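Local coordinates for protein SorB (PDB 6B2V) that builds part of the polyketide antibiotic sorangicin on a trans-acyltransferase assembly line, this chain being the pyran synthase domain of module nine, at residues A171-K175 with L176-S180; V158-R161 with T162-A166; V47-G50 with A51-F54; M56-E59 with Q60-P63. One frame throughout, in Å; residues are numbered along the deposited sequence.

Interaction 1: A171-K175 with L176-S180; sequences ASYDK and LWIAS
S172 and Y173 both turn their carbonyls toward the amide of L176, where the 3-10 turn 173-175 runs out and the chain heads for strand 178-183. K175 N is bonded to S172 O at 2.9 Å within that turn. L176 N then bonds to Y173 O at 3.1 Å, coming from above the carbonyl plane with a bent N-H...O angle of 138°, and it keeps a longer, weak bond to S172 O. L176 reaches back with its isobutyl group: its CD2 lies 4.0 Å from A171 CB, while CD1 stands beside the tyrosine at an oblique angle to the ring.

Y173 points its CB away from the segment 176-180, yet with CG anti to the backbone N (chi1 -175°) the ring swings along the outgoing chain. Its hydroxyl ends up beside I178: Y173 OH lies 3.7 Å from I178 CG2. A water sits over the ring face, 3.4 Å above the plane and over its centre. That water is hydrogen-bonded at 2.7 Å to Y173 O and also to I178 O, tying turn to strand. All this lies in the predicted C-terminal hotdog fold, and near its start the strand has a classic beta bulge, A179 and S180 both facing S191. Nearby, W177 N is held by S212 OG of helix 207-225, and I178 packs on V215 of the same helix. At the far end of the tyrosine a second water bonds to Y173 OH at 2.8 Å, lying in the ring plane at its edge, and passes a longer bond to A179 O.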
# COMPACT_ATOMS: atom_id res chain seq x y z
N ALA A 171 -6.35 -10.53 -3.44
CA ALA A 171 -5.82 -11.03 -2.19
C ALA A 171 -6.58 -12.21 -1.57
O ALA A 171 -7.76 -12.24 -1.57
CB ALA A 171 -5.77 -9.92 -1.17
N SER A 172 -5.84 -13.10 -0.95
CA SER A 172 -6.45 -14.20 -0.26
C SER A 172 -6.93 -13.63 1.08
O SER A 172 -6.16 -13.23 1.88
CB SER A 172 -5.41 -15.27 0.01
OG SER A 172 -5.03 -15.90 -1.18
N TYR A 173 -8.21 -13.72 1.35
CA TYR A 173 -8.77 -13.14 2.56
C TYR A 173 -8.15 -13.70 3.83
O TYR A 173 -7.87 -13.01 4.76
CB TYR A 173 -10.28 -13.32 2.62
CG TYR A 173 -10.90 -12.63 3.79
CD1 TYR A 173 -11.19 -11.29 3.74
CD2 TYR A 173 -11.16 -13.29 4.96
CE1 TYR A 173 -11.72 -10.64 4.80
CE2 TYR A 173 -11.69 -12.63 6.04
CZ TYR A 173 -11.97 -11.31 5.94
OH TYR A 173 -12.51 -10.67 7.00
N ASP A 174 -7.87 -14.99 3.82
CA ASP A 174 -7.29 -15.65 4.96
C ASP A 174 -5.90 -15.14 5.29
O ASP A 174 -5.42 -15.31 6.39
CB ASP A 174 -7.17 -17.14 4.70
CG ASP A 174 -8.43 -17.94 5.02
OD1 ASP A 174 -9.34 -17.48 5.69
OD2 ASP A 174 -8.49 -19.08 4.60
N LYS A 175 -5.22 -14.59 4.29
CA LYS A 175 -3.88 -14.07 4.48
C LYS A 175 -3.86 -12.61 4.92
O LYS A 175 -2.87 -12.15 5.35
CB LYS A 175 -3.07 -14.25 3.21
CG LYS A 175 -2.91 -15.68 2.80
CD LYS A 175 -2.03 -16.41 3.77
CE LYS A 175 -1.64 -17.80 3.29
NZ LYS A 175 -2.73 -18.37 2.48
N LEU A 176 -4.99 -11.97 4.77
CA LEU A 176 -5.17 -10.62 5.25
C LEU A 176 -5.39 -10.61 6.77
O LEU A 176 -5.62 -11.62 7.36
CB LEU A 176 -6.36 -9.97 4.58
CG LEU A 176 -6.31 -9.85 3.07
CD1 LEU A 176 -7.55 -9.19 2.55
CD2 LEU A 176 -5.05 -9.14 2.66
N TRP A 177 -5.30 -9.43 7.35
CA TRP A 177 -5.50 -9.24 8.76
C TRP A 177 -6.92 -8.82 9.14
O TRP A 177 -7.23 -8.72 10.27
CB TRP A 177 -4.55 -8.16 9.27
CG TRP A 177 -3.07 -8.45 9.23
CD1 TRP A 177 -2.38 -9.06 8.26
CD2 TRP A 177 -2.12 -8.08 10.23
NE1 TRP A 177 -1.08 -9.13 8.59
CE2 TRP A 177 -0.88 -8.49 9.79
CE3 TRP A 177 -2.20 -7.42 11.44
CZ2 TRP A 177 0.25 -8.31 10.55
CZ3 TRP A 177 -1.08 -7.23 12.16
CH2 TRP A 177 0.12 -7.68 11.72
N ILE A 178 -7.75 -8.58 8.16
CA ILE A 178 -9.09 -8.14 8.47
C ILE A 178 -9.94 -9.15 9.22
O ILE A 178 -10.02 -10.26 8.83
CB ILE A 178 -9.78 -7.70 7.18
CG1 ILE A 178 -8.97 -6.59 6.56
CG2 ILE A 178 -11.18 -7.20 7.47
CD1 ILE A 178 -9.44 -6.24 5.21
N ALA A 179 -10.52 -8.72 10.33
CA ALA A 179 -11.37 -9.58 11.14
C ALA A 179 -12.82 -9.15 11.18
O ALA A 179 -13.67 -9.91 11.42
CB ALA A 179 -10.89 -9.63 12.55
N SER A 180 -13.05 -7.88 10.99
CA SER A 180 -14.38 -7.31 10.93
C SER A 180 -14.36 -6.01 10.13
O SER A 180 -13.36 -5.44 9.97
CB SER A 180 -14.91 -6.97 12.33
OG SER A 180 -14.26 -5.82 12.81
O HOH W 1 -8.58 -11.25 6.75
O HOH W 2 -13.03 -12.27 9.27
O HOH W 3 -7.40 -13.52 8.27

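Interaction 2: V158-R161 with T162-A166; sequences VDAR and TRNEA
D159 and T162 hold each other through both oxygens of the aspartate carboxylate. T162 N gives an almost straight bond to D159 OD1 (3.1 Å, 175°), while T162 OG1 donates to D159 OD2 at a short 2.5 Å. Both donors come at the carboxylate from above its plane. With CG anti to its backbone N (chi1 171°), D159 turns its carboxylate to the T162 amide in the first turn of the helix. The D159 carbonyl is used as well, taking R163 N at 3.1 Å.

A160 O is gripped twice by one residue: N164 N reaches it at 3.1 Å and N164 ND2 at 3.0 Å, from opposite faces of the carbonyl plane. The second bond satisfies a buried amide N-H. One residue on, R161 O accepts from E165 N. The side chains of R161 and E165 run alongside each other, but the guanidinium of R161 makes a salt bridge to D174. R163 passes roughly perpendicular to V158, with R163 NH1 3.7 Å from V158 CG1, and its side chain also touches F219 and I223 of helix 207-225. D159 is thus a textbook N-cap, starting helix 160-166 in the predicted C-terminal hotdog fold.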
# COMPACT_ATOMS: atom_id res chain seq x y z
N VAL A 158 -20.61 -5.65 7.77
CA VAL A 158 -20.54 -6.60 6.68
C VAL A 158 -19.60 -7.77 6.84
O VAL A 158 -18.74 -7.76 7.60
CB VAL A 158 -20.21 -5.94 5.37
CG1 VAL A 158 -21.13 -4.79 5.10
CG2 VAL A 158 -18.83 -5.44 5.40
N ASP A 159 -19.89 -8.80 6.07
CA ASP A 159 -19.09 -10.00 6.02
C ASP A 159 -18.04 -9.63 5.00
O ASP A 159 -18.23 -9.69 3.85
CB ASP A 159 -20.01 -11.10 5.52
CG ASP A 159 -19.31 -12.38 5.19
OD1 ASP A 159 -18.10 -12.48 5.21
OD2 ASP A 159 -20.08 -13.28 4.83
N ALA A 160 -16.90 -9.19 5.49
CA ALA A 160 -15.84 -8.72 4.63
C ALA A 160 -15.32 -9.76 3.67
O ALA A 160 -14.99 -9.44 2.54
CB ALA A 160 -14.71 -8.17 5.47
N ARG A 161 -15.23 -10.98 4.12
CA ARG A 161 -14.76 -11.99 3.22
C ARG A 161 -15.68 -12.18 2.04
O ARG A 161 -15.29 -12.04 0.92
CB ARG A 161 -14.67 -13.31 3.98
CG ARG A 161 -14.04 -14.47 3.22
CD ARG A 161 -14.29 -15.80 3.87
NE ARG A 161 -13.67 -16.01 5.15
CZ ARG A 161 -12.47 -16.54 5.34
NH1 ARG A 161 -11.69 -16.90 4.34
NH2 ARG A 161 -12.03 -16.70 6.57
N THR A 162 -16.95 -12.41 2.32
CA THR A 162 -17.87 -12.63 1.26
C THR A 162 -17.99 -11.46 0.31
O THR A 162 -17.91 -11.64 -0.87
CB THR A 162 -19.26 -12.99 1.82
OG1 THR A 162 -19.17 -14.14 2.63
CG2 THR A 162 -20.22 -13.24 0.74
N ARG A 163 -18.11 -10.26 0.83
CA ARG A 163 -18.26 -9.11 -0.01
C ARG A 163 -17.09 -8.78 -0.89
O ARG A 163 -17.27 -8.45 -2.03
CB ARG A 163 -18.61 -7.88 0.82
CG ARG A 163 -19.94 -7.98 1.51
CD ARG A 163 -21.11 -7.76 0.55
NE ARG A 163 -21.00 -6.51 -0.17
CZ ARG A 163 -21.40 -5.35 0.31
NH1 ARG A 163 -21.94 -5.28 1.50
NH2 ARG A 163 -21.27 -4.27 -0.39
N ASN A 164 -15.91 -8.80 -0.34
CA ASN A 164 -14.74 -8.45 -1.11
C ASN A 164 -14.37 -9.47 -2.14
O ASN A 164 -14.00 -9.13 -3.21
CB ASN A 164 -13.59 -8.01 -0.25
CG ASN A 164 -13.84 -6.68 0.42
OD1 ASN A 164 -13.88 -5.70 -0.23
ND2 ASN A 164 -14.02 -6.68 1.71
N GLU A 165 -14.50 -10.75 -1.80
CA GLU A 165 -14.22 -11.85 -2.72
C GLU A 165 -15.16 -11.81 -3.89
O GLU A 165 -14.78 -12.04 -4.98
CB GLU A 165 -14.30 -13.20 -2.03
CG GLU A 165 -13.11 -13.54 -1.16
CD GLU A 165 -13.21 -14.94 -0.58
OE1 GLU A 165 -14.26 -15.56 -0.72
OE2 GLU A 165 -12.26 -15.41 0.01
N ALA A 166 -16.39 -11.43 -3.64
CA ALA A 166 -17.39 -11.32 -4.68
C ALA A 166 -17.05 -10.22 -5.67
O ALA A 166 -17.50 -10.25 -6.80
CB ALA A 166 -18.75 -11.08 -4.10

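Interaction 3: V47-G50 with A51-F54; sequences VFDG and AEPF
E52 folds its carboxylate back into the turn that leads strand 41-48 into helix 53-56 of the predicted N-terminal hotdog fold. E52 OE2 takes D49 N at 3.0 Å and E52 OE1 takes G50 N at 2.9 Å, each through the syn lone pair, so the two oxygens clasp two successive amides. The bend at chi2 (82°) turns the group that way, and its plane stands 80° from the F48 ring, which meets it at an edge. On the D49 side, D49 OD1 accepts A51 N at 2.9 Å: an Asx turn.

The two carboxylates come close, with D49 OD1 3.2 Å from E52 OE2; three backbone N-H groups, one on D49 OD1 and two on E52, probably ease the repulsion. G50 has a positive phi, where a CB would jam against the carbonyl of D49. Further along, F54 presents its edge to the face of F48 in an offset edge-to-face pair, planes at 85°, with F54 CZ 3.7 Å from F48 CE1. L30 touches both rings, and L103 on strand 101-110 touches F48. A water next to V47 donates to E52 OE2 at 2.7 Å and, at 3.3 Å, to V47 O.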
# COMPACT_ATOMS: atom_id res chain seq x y z
N VAL A 47 14.65 -10.80 -8.76
CA VAL A 47 14.02 -11.72 -9.67
C VAL A 47 12.98 -12.53 -8.91
O VAL A 47 13.28 -13.05 -7.92
CB VAL A 47 15.02 -12.71 -10.25
CG1 VAL A 47 14.33 -13.69 -11.13
CG2 VAL A 47 16.07 -11.96 -11.02
N PHE A 48 11.78 -12.61 -9.42
CA PHE A 48 10.70 -13.34 -8.83
C PHE A 48 10.25 -14.45 -9.73
O PHE A 48 10.21 -14.29 -10.90
CB PHE A 48 9.52 -12.42 -8.55
CG PHE A 48 9.89 -11.24 -7.74
CD1 PHE A 48 10.01 -11.34 -6.38
CD2 PHE A 48 10.15 -10.04 -8.31
CE1 PHE A 48 10.37 -10.27 -5.63
CE2 PHE A 48 10.51 -8.97 -7.56
CZ PHE A 48 10.62 -9.08 -6.21
N ASP A 49 10.01 -15.59 -9.15
CA ASP A 49 9.56 -16.74 -9.89
C ASP A 49 8.10 -17.11 -9.75
O ASP A 49 7.65 -17.95 -10.43
CB ASP A 49 10.44 -17.96 -9.65
CG ASP A 49 10.35 -18.50 -8.27
OD1 ASP A 49 9.52 -18.10 -7.49
OD2 ASP A 49 11.16 -19.33 -7.96
N GLY A 50 7.37 -16.41 -8.92
CA GLY A 50 5.98 -16.70 -8.75
C GLY A 50 5.62 -17.63 -7.61
O GLY A 50 4.47 -17.78 -7.29
N ALA A 51 6.63 -18.21 -7.00
CA ALA A 51 6.39 -19.08 -5.86
C ALA A 51 6.52 -18.34 -4.53
O ALA A 51 6.32 -18.94 -3.51
CB ALA A 51 7.29 -20.29 -5.90
N GLU A 52 6.85 -17.07 -4.57
CA GLU A 52 6.94 -16.25 -3.39
C GLU A 52 5.53 -16.16 -2.78
O GLU A 52 4.58 -16.03 -3.49
CB GLU A 52 7.46 -14.84 -3.75
CG GLU A 52 8.89 -14.77 -4.25
CD GLU A 52 9.03 -15.09 -5.73
OE1 GLU A 52 8.05 -15.18 -6.40
OE2 GLU A 52 10.14 -15.25 -6.20
N PRO A 53 5.43 -16.19 -1.46
CA PRO A 53 4.13 -16.15 -0.83
C PRO A 53 3.38 -14.89 -1.19
O PRO A 53 2.23 -14.99 -1.54
CB PRO A 53 4.46 -16.16 0.65
CG PRO A 53 5.70 -16.94 0.71
CD PRO A 53 6.47 -16.40 -0.47
N PHE A 54 4.05 -13.76 -1.26
CA PHE A 54 3.36 -12.51 -1.59
C PHE A 54 2.67 -12.56 -2.93
O PHE A 54 1.71 -11.88 -3.11
CB PHE A 54 4.15 -11.25 -1.31
CG PHE A 54 5.11 -10.88 -2.39
CD1 PHE A 54 6.34 -11.43 -2.44
CD2 PHE A 54 4.75 -10.00 -3.35
CE1 PHE A 54 7.21 -11.11 -3.44
CE2 PHE A 54 5.61 -9.68 -4.35
CZ PHE A 54 6.84 -10.22 -4.40
O HOH W 4 12.28 -14.13 -5.00

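Interaction 4: M56-E59 with Q60-P63; sequences MDHE and QLFP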
# COMPACT_ATOMS: atom_id res chain seq x y z
N MET A 56 1.82 -15.67 -4.52
CA MET A 56 0.90 -16.78 -4.42
C MET A 56 -0.37 -16.40 -3.70
O MET A 56 -1.42 -16.88 -4.02
CB MET A 56 1.57 -17.95 -3.76
CG MET A 56 2.63 -18.54 -4.64
SD MET A 56 2.84 -20.29 -4.38
CE MET A 56 3.61 -20.13 -2.80
N ASP A 57 -0.23 -15.48 -2.77
CA ASP A 57 -1.33 -14.97 -1.94
C ASP A 57 -2.15 -13.89 -2.70
O ASP A 57 -3.06 -13.34 -2.17
CB ASP A 57 -0.79 -14.33 -0.64
CG ASP A 57 -0.25 -15.36 0.39
OD1 ASP A 57 -0.45 -16.53 0.19
OD2 ASP A 57 0.39 -14.94 1.35
N HIS A 58 -1.75 -13.54 -3.91
CA HIS A 58 -2.36 -12.44 -4.63
C HIS A 58 -2.63 -12.69 -6.11
O HIS A 58 -2.43 -11.85 -6.90
CB HIS A 58 -1.44 -11.22 -4.45
CG HIS A 58 -2.11 -9.90 -4.56
ND1 HIS A 58 -2.01 -9.14 -5.69
CD2 HIS A 58 -2.87 -9.21 -3.70
CE1 HIS A 58 -2.68 -8.02 -5.52
NE2 HIS A 58 -3.20 -8.04 -4.31
N GLU A 59 -2.93 -13.92 -6.46
CA GLU A 59 -3.27 -14.34 -7.82
C GLU A 59 -2.19 -14.10 -8.84
O GLU A 59 -2.47 -13.84 -9.96
CB GLU A 59 -4.59 -13.78 -8.29
CG GLU A 59 -5.78 -14.27 -7.48
CD GLU A 59 -7.12 -13.71 -7.91
OE1 GLU A 59 -7.18 -12.85 -8.74
OE2 GLU A 59 -8.14 -14.15 -7.36
N GLN A 60 -0.97 -14.12 -8.36
CA GLN A 60 0.23 -13.95 -9.15
C GLN A 60 0.47 -12.54 -9.65
O GLN A 60 1.33 -12.33 -10.45
CB GLN A 60 0.32 -14.93 -10.30
CG GLN A 60 0.16 -16.38 -9.90
CD GLN A 60 1.15 -16.86 -8.88
OE1 GLN A 60 0.78 -17.49 -7.93
NE2 GLN A 60 2.37 -16.62 -9.09
N LEU A 61 -0.28 -11.60 -9.12
CA LEU A 61 -0.20 -10.21 -9.49
C LEU A 61 0.60 -9.45 -8.44
O LEU A 61 0.31 -9.47 -7.31
CB LEU A 61 -1.61 -9.63 -9.62
CG LEU A 61 -1.72 -8.12 -9.74
CD1 LEU A 61 -1.20 -7.65 -11.07
CD2 LEU A 61 -3.11 -7.63 -9.53
N PHE A 62 1.64 -8.74 -8.86
CA PHE A 62 2.48 -8.04 -7.91
C PHE A 62 1.63 -6.95 -7.31
O PHE A 62 1.17 -6.12 -8.01
CB PHE A 62 3.68 -7.46 -8.67
CG PHE A 62 4.88 -7.15 -7.83
CD1 PHE A 62 4.96 -6.00 -7.15
CD2 PHE A 62 5.94 -8.00 -7.79
CE1 PHE A 62 6.08 -5.67 -6.41
CE2 PHE A 62 7.06 -7.71 -7.02
CZ PHE A 62 7.12 -6.55 -6.33
N PRO A 63 1.51 -6.95 -6.00
CA PRO A 63 0.63 -5.98 -5.38
C PRO A 63 1.14 -4.58 -5.47
O PRO A 63 2.29 -4.34 -5.31
CB PRO A 63 0.57 -6.43 -3.91
CG PRO A 63 1.06 -7.79 -3.91
CD PRO A 63 2.04 -7.89 -5.02
O HOH W 5 -1.72 -17.53 -6.71
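H58 and L61 close a type I' beta turn, with L61 N bonded to H58 O at 3.1 Å, in the loop between helices 53-56 and 64-77 of the predicted N-terminal hotdog fold. The histidine side chain leads back across that turn. Its CB, 3.8 Å from L61 O, sends CG anti to the backbone N (chi1 -154°), which brings the ring over to the L61 carbonyl. H58 ND1 donates to L61 O at 2.8 Å, the oxygen lying 24° out of the ring plane. This second bond fixes how the ring is turned.

P63 runs counter to the histidine and lays its CG over one ring face, a CH-pi contact 3.9 Å from the centroid. CE1 touches P63 CA and L61 CD2, which lie in directions about at right angles. At the tip, NE2 meets P63 CB at 4.1 Å. Beyond the segments, the imidazole touches P170, A171 and N211. Across the loop, Q60 lies alongside M56, and its NE2 is hydrogen-bonded to I96 O and G50 O. The other end of that amide uses a water: it donates to Q60 OE1 at 2.8 Å and to M56 O at the same distance.

Overall arrangement
The four contacts fall into two pairs, one in each predicted hotdog. Interactions 3 and 4 have centres 9 Å apart and share a core where F62 meets F54 (CE2 to CE2 3.6 Å). Interactions 1 and 2, centres 10 Å apart, are joined by a salt bridge from R161 NH1 to D174 OD1 (2.8 Å) and by the Y173 ring packing on R161. Interaction 1 also touches interaction 4, centres 14 Å apart, with S172 N probably bonded to D57 O at 3.0 Å, so the two predicted hotdogs meet there. In dehydratase-type double hotdogs the active-site histidine belongs to the N-terminal hotdog; H58, which touches N211 of helix 207-225, is consistent with that place.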